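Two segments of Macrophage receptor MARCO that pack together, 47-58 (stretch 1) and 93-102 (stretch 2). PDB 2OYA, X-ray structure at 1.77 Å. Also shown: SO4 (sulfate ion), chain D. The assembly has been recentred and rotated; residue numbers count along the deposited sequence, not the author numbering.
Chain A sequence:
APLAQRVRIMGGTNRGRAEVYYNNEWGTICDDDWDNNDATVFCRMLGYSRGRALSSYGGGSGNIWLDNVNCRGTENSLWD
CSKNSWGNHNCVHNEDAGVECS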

# COMPACT_ATOMS: atom_id res chain seq x y z
N GLY A 47 -9.29 6.33 1.74
CA GLY A 47 -10.63 6.79 1.40
C GLY A 47 -11.08 6.53 -0.04
O GLY A 47 -12.17 6.96 -0.43
N TYR A 48 -10.28 5.80 -0.81
CA TYR A 48 -10.64 5.43 -2.18
C TYR A 48 -11.50 4.17 -2.16
O TYR A 48 -11.55 3.47 -1.16
N SER A 49 -12.18 3.88 -3.26
CA SER A 49 -13.01 2.70 -3.29
C SER A 49 -12.42 1.48 -4.00
O SER A 49 -12.91 0.37 -3.84
N ARG A 50 -11.39 1.70 -4.81
CA ARG A 50 -10.75 0.58 -5.49
C ARG A 50 -9.26 0.83 -5.58
O ARG A 50 -8.82 1.97 -5.66
N GLY A 51 -8.49 -0.26 -5.55
CA GLY A 51 -7.05 -0.20 -5.80
C GLY A 51 -6.71 -1.25 -6.85
O GLY A 51 -7.28 -2.34 -6.87
N ARG A 52 -5.78 -0.91 -7.73
CA ARG A 52 -5.16 -1.89 -8.61
C ARG A 52 -3.69 -2.04 -8.22
O ARG A 52 -3.00 -1.05 -7.97
N ALA A 53 -3.24 -3.28 -8.14
CA ALA A 53 -1.86 -3.57 -7.78
C ALA A 53 -0.92 -3.28 -8.93
O ALA A 53 -1.15 -3.70 -10.07
N LEU A 54 0.16 -2.58 -8.62
CA LEU A 54 1.24 -2.34 -9.58
C LEU A 54 2.46 -3.09 -9.11
O LEU A 54 3.05 -2.80 -8.06
N SER A 55 2.87 -4.07 -9.91
CA SER A 55 4.01 -4.91 -9.53
C SER A 55 5.32 -4.17 -9.80
O SER A 55 5.43 -3.43 -10.78
N SER A 56 6.29 -4.33 -8.91
CA SER A 56 7.65 -3.78 -9.11
C SER A 56 7.64 -2.30 -9.51
O SER A 56 8.33 -1.87 -10.44
N TYR A 57 6.84 -1.53 -8.78
CA TYR A 57 6.82 -0.10 -8.99
C TYR A 57 8.21 0.45 -8.68
O TYR A 57 8.74 1.32 -9.39
N GLY A 58 8.78 -0.09 -7.61
CA GLY A 58 10.14 0.23 -7.17
C GLY A 58 10.32 1.60 -6.56
O GLY A 58 9.34 2.37 -6.31
N HIS A 93 14.32 -3.09 -2.98
CA HIS A 93 13.38 -2.01 -3.29
C HIS A 93 12.96 -1.95 -4.76
O HIS A 93 11.94 -1.36 -5.06
N ASN A 94 13.69 -2.61 -5.66
CA ASN A 94 13.19 -2.77 -7.04
C ASN A 94 11.83 -3.51 -7.10
O ASN A 94 11.10 -3.40 -8.09
N GLU A 95 11.51 -4.27 -6.05
CA GLU A 95 10.29 -5.07 -5.98
C GLU A 95 9.19 -4.33 -5.21
O GLU A 95 8.14 -4.94 -4.92
N ASP A 96 9.42 -3.06 -4.86
CA ASP A 96 8.42 -2.31 -4.07
C ASP A 96 7.11 -2.23 -4.83
O ASP A 96 7.08 -1.85 -6.00
N ALA A 97 6.03 -2.59 -4.13
CA ALA A 97 4.70 -2.63 -4.69
C ALA A 97 4.15 -1.21 -4.86
O ALA A 97 4.42 -0.32 -4.05
N GLY A 98 3.37 -1.01 -5.91
CA GLY A 98 2.63 0.23 -6.08
C GLY A 98 1.12 -0.00 -6.17
O GLY A 98 0.64 -1.14 -6.18
N VAL A 99 0.39 1.10 -6.25
CA VAL A 99 -1.06 1.07 -6.34
C VAL A 99 -1.53 2.14 -7.31
O VAL A 99 -0.87 3.19 -7.45
N GLU A 100 -2.65 1.88 -7.97
CA GLU A 100 -3.45 2.90 -8.63
C GLU A 100 -4.78 2.92 -7.87
O GLU A 100 -5.58 1.98 -7.98
N CYS A 101 -4.98 3.94 -7.04
CA CYS A 101 -6.22 4.09 -6.28
C CYS A 101 -7.18 4.96 -7.03
O CYS A 101 -6.77 5.93 -7.66
N SER A 102 -8.47 4.64 -6.94
CA SER A 102 -9.51 5.47 -7.57
C SER A 102 -10.81 5.33 -6.79
O SER A 102 -10.94 4.44 -5.96
OXT SER A 102 -11.75 6.13 -6.98

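Strands 51-54 and 98-101 run antiparallel, and their side chains sort by sheet face: Arg 52, Leu 54 and Glu 100 share one, Ala 53, Val 99 and Cys 101 the other. Ser 102 has the most area covered, yet its CA-to-CB bond points away; the contact is made largely by backbone. Its carboxylate O accepts from Arg 50 N at 3.0 Å and, weakly, from Ser 49 N at 3.0 Å, while water 1 links OXT to Ser 49 OG (chi1 p).

Glu 100, extended (t, t), lies beside Arg 52 (m, t, p), whose bent chain brings NH2 to Glu 100 OE2 at 3.1 Å, edge-on in a salt bridge. The rule here is a charged pair placed on a hydrogen-bonded register pair. Water 3 joins the same OE2 to Arg 50 NH2; water 2 gathers Arg 50 NE, Glu 100 O and Ser 102 OG. Leu 54 (m, t) rests CD1 3.5 Å from Val 99 O.

On the other face, Tyr 48 (m) points toward stretch 2 and lays its ring over Cys 101 (m), CG to CB 3.5 Å. Gly 98 leaves room for Tyr 57 (t): an ideal CB there would clash with CD1. Near the turn, His 93 ND1 donates to Asp 96 OD2 at 2.8 Å, and His 93 N binds sulfate O4 at 2.9 Å.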

# COMPACT_ATOMS: atom_id res chain seq x y z
CB TYR A 48 -9.37 5.20 -3.04
CG TYR A 48 -8.53 6.44 -3.18
CD1 TYR A 48 -7.45 6.68 -2.34
CD2 TYR A 48 -8.82 7.38 -4.18
CE1 TYR A 48 -6.69 7.84 -2.47
CE2 TYR A 48 -8.05 8.53 -4.32
CZ TYR A 48 -7.00 8.76 -3.47
OH TYR A 48 -6.27 9.92 -3.64
CB SER A 49 -14.39 3.01 -3.84
OG SER A 49 -14.34 3.27 -5.23
CB ARG A 50 -11.33 0.37 -6.90
CG ARG A 50 -10.87 -0.94 -7.54
CD ARG A 50 -11.32 -1.04 -8.97
NE ARG A 50 -10.56 -0.17 -9.87
CZ ARG A 50 -10.92 0.06 -11.13
NH1 ARG A 50 -12.01 -0.52 -11.58
NH2 ARG A 50 -10.20 0.85 -11.92
CB ARG A 52 -5.27 -1.47 -10.07
CG ARG A 52 -6.73 -1.57 -10.59
CD ARG A 52 -6.83 -1.06 -12.01
NE ARG A 52 -5.92 -1.82 -12.86
CZ ARG A 52 -4.83 -1.32 -13.43
NH1 ARG A 52 -4.06 -2.11 -14.17
NH2 ARG A 52 -4.50 -0.04 -13.28
CB ALA A 53 -1.72 -5.04 -7.35
CB LEU A 54 1.54 -0.84 -9.74
CG LEU A 54 0.34 0.08 -10.02
CD1 LEU A 54 0.80 1.54 -10.01
CD2 LEU A 54 -0.37 -0.28 -11.32
CB SER A 55 3.96 -6.23 -10.32
OG SER A 55 5.09 -7.05 -10.05
CB SER A 56 8.43 -4.67 -10.08
OG SER A 56 8.57 -5.99 -9.52
CB TYR A 57 5.77 0.56 -8.08
CG TYR A 57 5.54 1.98 -8.46
CD1 TYR A 57 4.50 2.32 -9.32
CD2 TYR A 57 6.37 3.00 -7.96
CE1 TYR A 57 4.29 3.64 -9.69
CE2 TYR A 57 6.17 4.33 -8.34
CZ TYR A 57 5.12 4.64 -9.19
OH TYR A 57 4.89 5.95 -9.56
CB HIS A 93 13.88 -0.64 -2.82
CG HIS A 93 13.78 -0.47 -1.33
ND1 HIS A 93 12.59 -0.19 -0.69
CD2 HIS A 93 14.73 -0.55 -0.37
CE1 HIS A 93 12.81 -0.10 0.61
NE2 HIS A 93 14.10 -0.31 0.84
CB ASN A 94 14.22 -3.49 -7.92
CG ASN A 94 15.23 -2.53 -8.56
OD1 ASN A 94 14.97 -1.33 -8.70
ND2 ASN A 94 16.39 -3.06 -8.93
CB GLU A 95 10.57 -6.41 -5.29
CG GLU A 95 11.70 -7.22 -5.95
CD GLU A 95 12.03 -8.47 -5.21
OE1 GLU A 95 12.83 -8.40 -4.26
OE2 GLU A 95 11.50 -9.55 -5.57
CB ASP A 96 8.86 -0.88 -3.72
CG ASP A 96 9.96 -0.83 -2.65
OD1 ASP A 96 10.15 -1.81 -1.89
OD2 ASP A 96 10.61 0.23 -2.56
CB ALA A 97 3.78 -3.44 -3.78
CB VAL A 99 -1.75 1.32 -4.95
CG1 VAL A 99 -1.44 0.18 -3.98
CG2 VAL A 99 -1.36 2.68 -4.36
CB GLU A 100 -3.69 2.57 -10.11
CG GLU A 100 -4.48 3.67 -10.86
CD GLU A 100 -4.98 3.23 -12.23
OE1 GLU A 100 -4.39 3.65 -13.24
OE2 GLU A 100 -5.95 2.45 -12.28
CB CYS A 101 -5.96 4.75 -4.92
SG CYS A 101 -4.77 3.91 -3.85
CB SER A 102 -9.70 5.07 -9.04
OG SER A 102 -10.22 3.76 -9.13
S SO4 D . 17.74 -1.39 -2.70
O1 SO4 D . 17.96 -0.26 -1.78
O2 SO4 D . 17.12 -0.88 -3.92
O3 SO4 D . 19.04 -1.96 -3.06
O4 SO4 D . 16.96 -2.47 -2.10
O HOH W 1 -14.15 5.83 -5.73
O HOH W 2 -8.10 1.88 -9.32
O HOH W 3 -8.54 3.30 -11.83
O HOH W 4 11.20 -1.73 -10.18